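Local coordinates for protein 5'-deoxynucleotidase (Archaeoglobus fulgidus, PDB 1YNB) that probably hydrolyses 2'-deoxyribonucleoside 5'-monophosphates to the deoxyribonucleoside and phosphate, as a metal-dependent homodimeric enzyme of the HD-domain superfamily, at residues I49-I52 against L53-S57; E59-E62 against K63-A67. All coordinates share one frame; numbering follows the deposited sequence.

Interaction 1: I49-I52 against L53-S57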
loop_
_atom_site.group_PDB
_atom_site.type_symbol
_atom_site.label_atom_id
_atom_site.label_comp_id
_atom_site.label_asym_id
_atom_site.label_seq_id
_atom_site.Cartn_x
_atom_site.Cartn_y
_atom_site.Cartn_z
ATOM N N ILE A 49 -0.460 -7.668 -14.259
ATOM C CA ILE A 49 0.172 -8.825 -14.888
ATOM C C ILE A 49 -0.427 -9.133 -16.283
ATOM O O ILE A 49 0.316 -9.503 -17.192
ATOM C CB ILE A 49 0.005 -10.073 -14.003
ATOM C CG1 ILE A 49 0.886 -9.862 -12.737
ATOM C CG2 ILE A 49 0.480 -11.336 -14.737
ATOM C CD1 ILE A 49 0.660 -11.001 -11.632
ATOM N N ALA A 50 -1.748 -9.000 -16.418
ATOM C CA ALA A 50 -2.416 -9.310 -17.690
ATOM C C ALA A 50 -1.893 -8.363 -18.780
ATOM O O ALA A 50 -1.676 -8.783 -19.922
ATOM C CB ALA A 50 -3.915 -9.199 -17.546
ATOM N N PHE A 51 -1.680 -7.106 -18.405
ATOM C CA PHE A 51 -1.113 -6.081 -19.292
ATOM C C PHE A 51 0.268 -6.588 -19.733
ATOM O O PHE A 51 0.586 -6.646 -20.927
ATOM C CB PHE A 51 -0.970 -4.783 -18.519
ATOM C CG PHE A 51 -0.370 -3.661 -19.304
ATOM C CD1 PHE A 51 -1.151 -2.944 -20.215
ATOM C CD2 PHE A 51 0.957 -3.306 -19.118
ATOM C CE1 PHE A 51 -0.606 -1.868 -20.935
ATOM C CE2 PHE A 51 1.518 -2.239 -19.826
ATOM C CZ PHE A 51 0.703 -1.521 -20.744
ATOM N N ILE A 52 1.092 -6.994 -18.760
ATOM C CA ILE A 52 2.415 -7.512 -19.075
ATOM C C ILE A 52 2.374 -8.744 -19.990
ATOM O O ILE A 52 3.174 -8.846 -20.940
ATOM C CB ILE A 52 3.178 -7.883 -17.786
ATOM C CG1 ILE A 52 3.568 -6.608 -17.029
ATOM C CG2 ILE A 52 4.469 -8.647 -18.129
ATOM C CD1 ILE A 52 4.063 -6.885 -15.582
ATOM N N LEU A 53 1.487 -9.687 -19.696
ATOM C CA LEU A 53 1.384 -10.908 -20.512
ATOM C C LEU A 53 1.061 -10.580 -21.968
ATOM O O LEU A 53 1.627 -11.178 -22.883
ATOM C CB LEU A 53 0.308 -11.854 -19.977
ATOM C CG LEU A 53 0.638 -12.536 -18.632
ATOM C CD1 LEU A 53 -0.494 -13.426 -18.204
ATOM C CD2 LEU A 53 1.917 -13.322 -18.758
ATOM N N ALA A 54 0.148 -9.638 -22.172
ATOM C CA ALA A 54 -0.232 -9.259 -23.533
ATOM C C ALA A 54 0.950 -8.627 -24.236
ATOM O O ALA A 54 1.288 -9.020 -25.342
ATOM C CB ALA A 54 -1.420 -8.291 -23.497
ATOM N N LEU A 55 1.604 -7.657 -23.612
ATOM C CA LEU A 55 2.727 -7.023 -24.267
ATOM C C LEU A 55 3.841 -8.004 -24.618
ATOM O O LEU A 55 4.361 -8.004 -25.758
ATOM C CB LEU A 55 3.287 -5.902 -23.400
ATOM C CG LEU A 55 2.455 -4.619 -23.302
ATOM C CD1 LEU A 55 3.274 -3.561 -22.569
ATOM C CD2 LEU A 55 2.080 -4.108 -24.706
ATOM N N LYS A 56 4.211 -8.838 -23.645
ATOM C CA LYS A 56 5.266 -9.824 -23.847
ATOM C C LYS A 56 4.858 -10.885 -24.864
ATOM O O LYS A 56 5.704 -11.616 -25.363
ATOM C CB LYS A 56 5.628 -10.496 -22.509
ATOM C CG LYS A 56 6.411 -9.595 -21.551
ATOM C CD LYS A 56 7.890 -9.548 -21.916
ATOM C CE LYS A 56 8.546 -8.282 -21.387
ATOM N NZ LYS A 56 10.019 -8.270 -21.616
ATOM N N SER A 57 3.570 -10.990 -25.148
ATOM C CA SER A 57 3.079 -11.959 -26.122
ATOM C C SER A 57 3.003 -11.306 -27.495
ATOM O O SER A 57 2.409 -11.859 -28.415
ATOM C CB SER A 57 1.690 -12.458 -25.743
ATOM O OG SER A 57 1.744 -13.272 -24.584
#
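F51 and L55 meet one turn apart near the C-terminal end of helix 39-56, an alpha-helix of the all-helical HD-domain fold. Each residue from L53 to K56 sends its amide back to the carbonyl four positions earlier; L55 N to F51 O is nearly straight, 174° at the hydrogen. The tight part is apolar. F51 has CG anti to its own backbone N (chi1 179°), which carries the ring out to where CG of L55 lies over one face, toward the rim, and CD1 of L55 comes 3.5 Å from CE2 of F51. I49 and L53 run side by side, with CG2 of I49 4.1 Å from CG of L53; branched and bulky, both suit a buried flank, and L53 also packs on helices 117-135 and 154-166. Small A54 suits close approach to helix 61-73. The rings of F51 and of F73 in the second subunit stack edge-to-face. Contact thins toward partly exposed K56, where just the start of the lysine chain, CB and CG, meets I52 and the amine leads away. At this end the hydroxyl of S57 turns back on the last turn, OG donating to L53 O at 2.7 Å.

Interaction 2: E59-E62 against K63-A67; sequences ESVE and KACKA
S60 and K63 open helix 61-73 with an N-cap: the serine side chain accepts the amide of K63, with S60 OG 3.0 Å from K63 N. Serine suits this position because its short hydroxyl can stand in for the carbonyl that a preceding turn would supply, and chi1 of 70° places OG between the backbone N and the carbonyl carbon, facing the first turn. The regular backbone pattern starts at the same residue, A64 N donating to S60 O at 2.7 Å. C65 N to V61 O, also 2.7 Å, continues it, and the K66 N to E62 O bond is more bent, 140° at the hydrogen.

A water ties the two segments together outside the cap, accepting from S60 N and, at 2.8 Å, from K63 NZ. The lysine reaches it by folding at three successive torsions, which brings its amine back toward the start of the helix. The same amine forms a weak salt bridge with E59, whose OE1 is less surely placed; the other oxygen, OE2, is hydrogen-bonded to Y119. Acidic E59, and E62 in the first turn, would be expected to suit the positive end of the helix dipole.

Apolar contact is thinner. CG1 of V61 lies 4.0 Å from SG of C65, and these two side chains also face the second subunit, V61 packing on its P111 and C65 on its T69. K66 extends away from E62 to a salt bridge with D115. Small A64 packs against F51, A54 and L55, so this first turn and a half of helix 61-73 lies between helix 39-56 of its own chain and the neighbouring subunit.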
loop_
_atom_site.group_PDB
_atom_site.type_symbol
_atom_site.label_atom_id
_atom_site.label_comp_id
_atom_site.label_asym_id
_atom_site.label_seq_id
_atom_site.Cartn_x
_atom_site.Cartn_y
_atom_site.Cartn_z
ATOM N N GLU A 59 1.294 -8.633 -28.334
ATOM C CA GLU A 59 0.060 -7.877 -28.590
ATOM C C GLU A 59 0.269 -6.362 -28.454
ATOM O O GLU A 59 1.298 -5.899 -27.940
ATOM C CB GLU A 59 -1.060 -8.381 -27.671
ATOM C CG GLU A 59 -1.279 -9.899 -27.791
ATOM C CD GLU A 59 -2.624 -10.291 -28.403
ATOM O OE1 GLU A 59 -3.261 -9.451 -29.074
ATOM O OE2 GLU A 59 -3.046 -11.454 -28.223
ATOM N N SER A 60 -0.685 -5.584 -28.958
ATOM C CA SER A 60 -0.571 -4.124 -28.937
ATOM C C SER A 60 -0.895 -3.520 -27.572
ATOM O O SER A 60 -1.542 -4.157 -26.756
ATOM C CB SER A 60 -1.531 -3.513 -29.955
ATOM O OG SER A 60 -2.870 -3.677 -29.520
ATOM N N VAL A 61 -0.451 -2.292 -27.343
ATOM C CA VAL A 61 -0.751 -1.618 -26.088
ATOM C C VAL A 61 -2.260 -1.595 -25.894
ATOM O O VAL A 61 -2.768 -1.886 -24.805
ATOM C CB VAL A 61 -0.224 -0.186 -26.095
ATOM C CG1 VAL A 61 -0.631 0.523 -24.830
ATOM C CG2 VAL A 61 1.268 -0.206 -26.197
ATOM N N GLU A 62 -2.993 -1.287 -26.958
ATOM C CA GLU A 62 -4.440 -1.219 -26.839
ATOM C C GLU A 62 -4.964 -2.557 -26.397
ATOM O O GLU A 62 -5.898 -2.654 -25.596
ATOM C CB GLU A 62 -5.088 -0.818 -28.177
ATOM C CG GLU A 62 -4.397 0.371 -28.839
ATOM C CD GLU A 62 -3.015 -0.008 -29.341
ATOM O OE1 GLU A 62 -2.017 0.698 -29.043
ATOM O OE2 GLU A 62 -2.937 -1.039 -30.041
ATOM N N LYS A 63 -4.350 -3.603 -26.926
ATOM C CA LYS A 63 -4.738 -4.967 -26.599
ATOM C C LYS A 63 -4.344 -5.252 -25.122
ATOM O O LYS A 63 -5.089 -5.873 -24.382
ATOM C CB LYS A 63 -3.989 -5.928 -27.546
ATOM C CG LYS A 63 -4.698 -7.250 -27.857
ATOM C CD LYS A 63 -5.966 -7.074 -28.714
ATOM C CE LYS A 63 -5.727 -6.331 -30.058
ATOM N NZ LYS A 63 -4.812 -7.009 -31.035
ATOM N N ALA A 64 -3.157 -4.807 -24.732
ATOM C CA ALA A 64 -2.665 -5.006 -23.357
ATOM C C ALA A 64 -3.609 -4.280 -22.375
ATOM O O ALA A 64 -3.977 -4.832 -21.334
ATOM C CB ALA A 64 -1.263 -4.475 -23.244
ATOM N N CYS A 65 -4.014 -3.050 -22.709
ATOM C CA CYS A 65 -4.927 -2.294 -21.841
ATOM C C CYS A 65 -6.278 -2.996 -21.720
ATOM O O CYS A 65 -6.958 -2.934 -20.701
ATOM C CB CYS A 65 -5.129 -0.879 -22.398
ATOM S SG CYS A 65 -3.731 0.112 -22.290
ATOM N N LYS A 66 -6.700 -3.688 -22.766
ATOM C CA LYS A 66 -7.977 -4.380 -22.695
ATOM C C LYS A 66 -7.894 -5.630 -21.799
ATOM O O LYS A 66 -8.870 -6.065 -21.160
ATOM C CB LYS A 66 -8.396 -4.801 -24.104
ATOM C CG LYS A 66 -9.726 -5.489 -24.171
ATOM C CD LYS A 66 -10.127 -5.642 -25.657
ATOM C CE LYS A 66 -11.534 -6.149 -25.810
ATOM N NZ LYS A 66 -11.788 -6.381 -27.276
ATOM N N ALA A 67 -6.725 -6.236 -21.809
ATOM C CA ALA A 67 -6.520 -7.430 -21.013
ATOM C C ALA A 67 -6.516 -7.006 -19.536
ATOM O O ALA A 67 -7.058 -7.710 -18.692
ATOM C CB ALA A 67 -5.207 -8.076 -21.399
HETATM O O HOH W 1 -2.073 -6.490 -30.890
#

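Interactions 1 and 2 follow each other along the chain, one at the end of helix 39-56 and the other at the start of helix 61-73, with centres about 8 Å apart. Between them the chain makes a short turn, bridged by a probable hydrogen bond from E59 N to A54 O. The helices then pack directly: CD1 of F51 comes within 3.4 Å of CB of A64, and CB of A50 lies 3.7 Å from O of A67. Both interactions belong to the HD domain and both touch the second subunit, so this helical hairpin packs two helices together at the periphery of the chain and adds to the contact with that subunit, consistent with the homodimer.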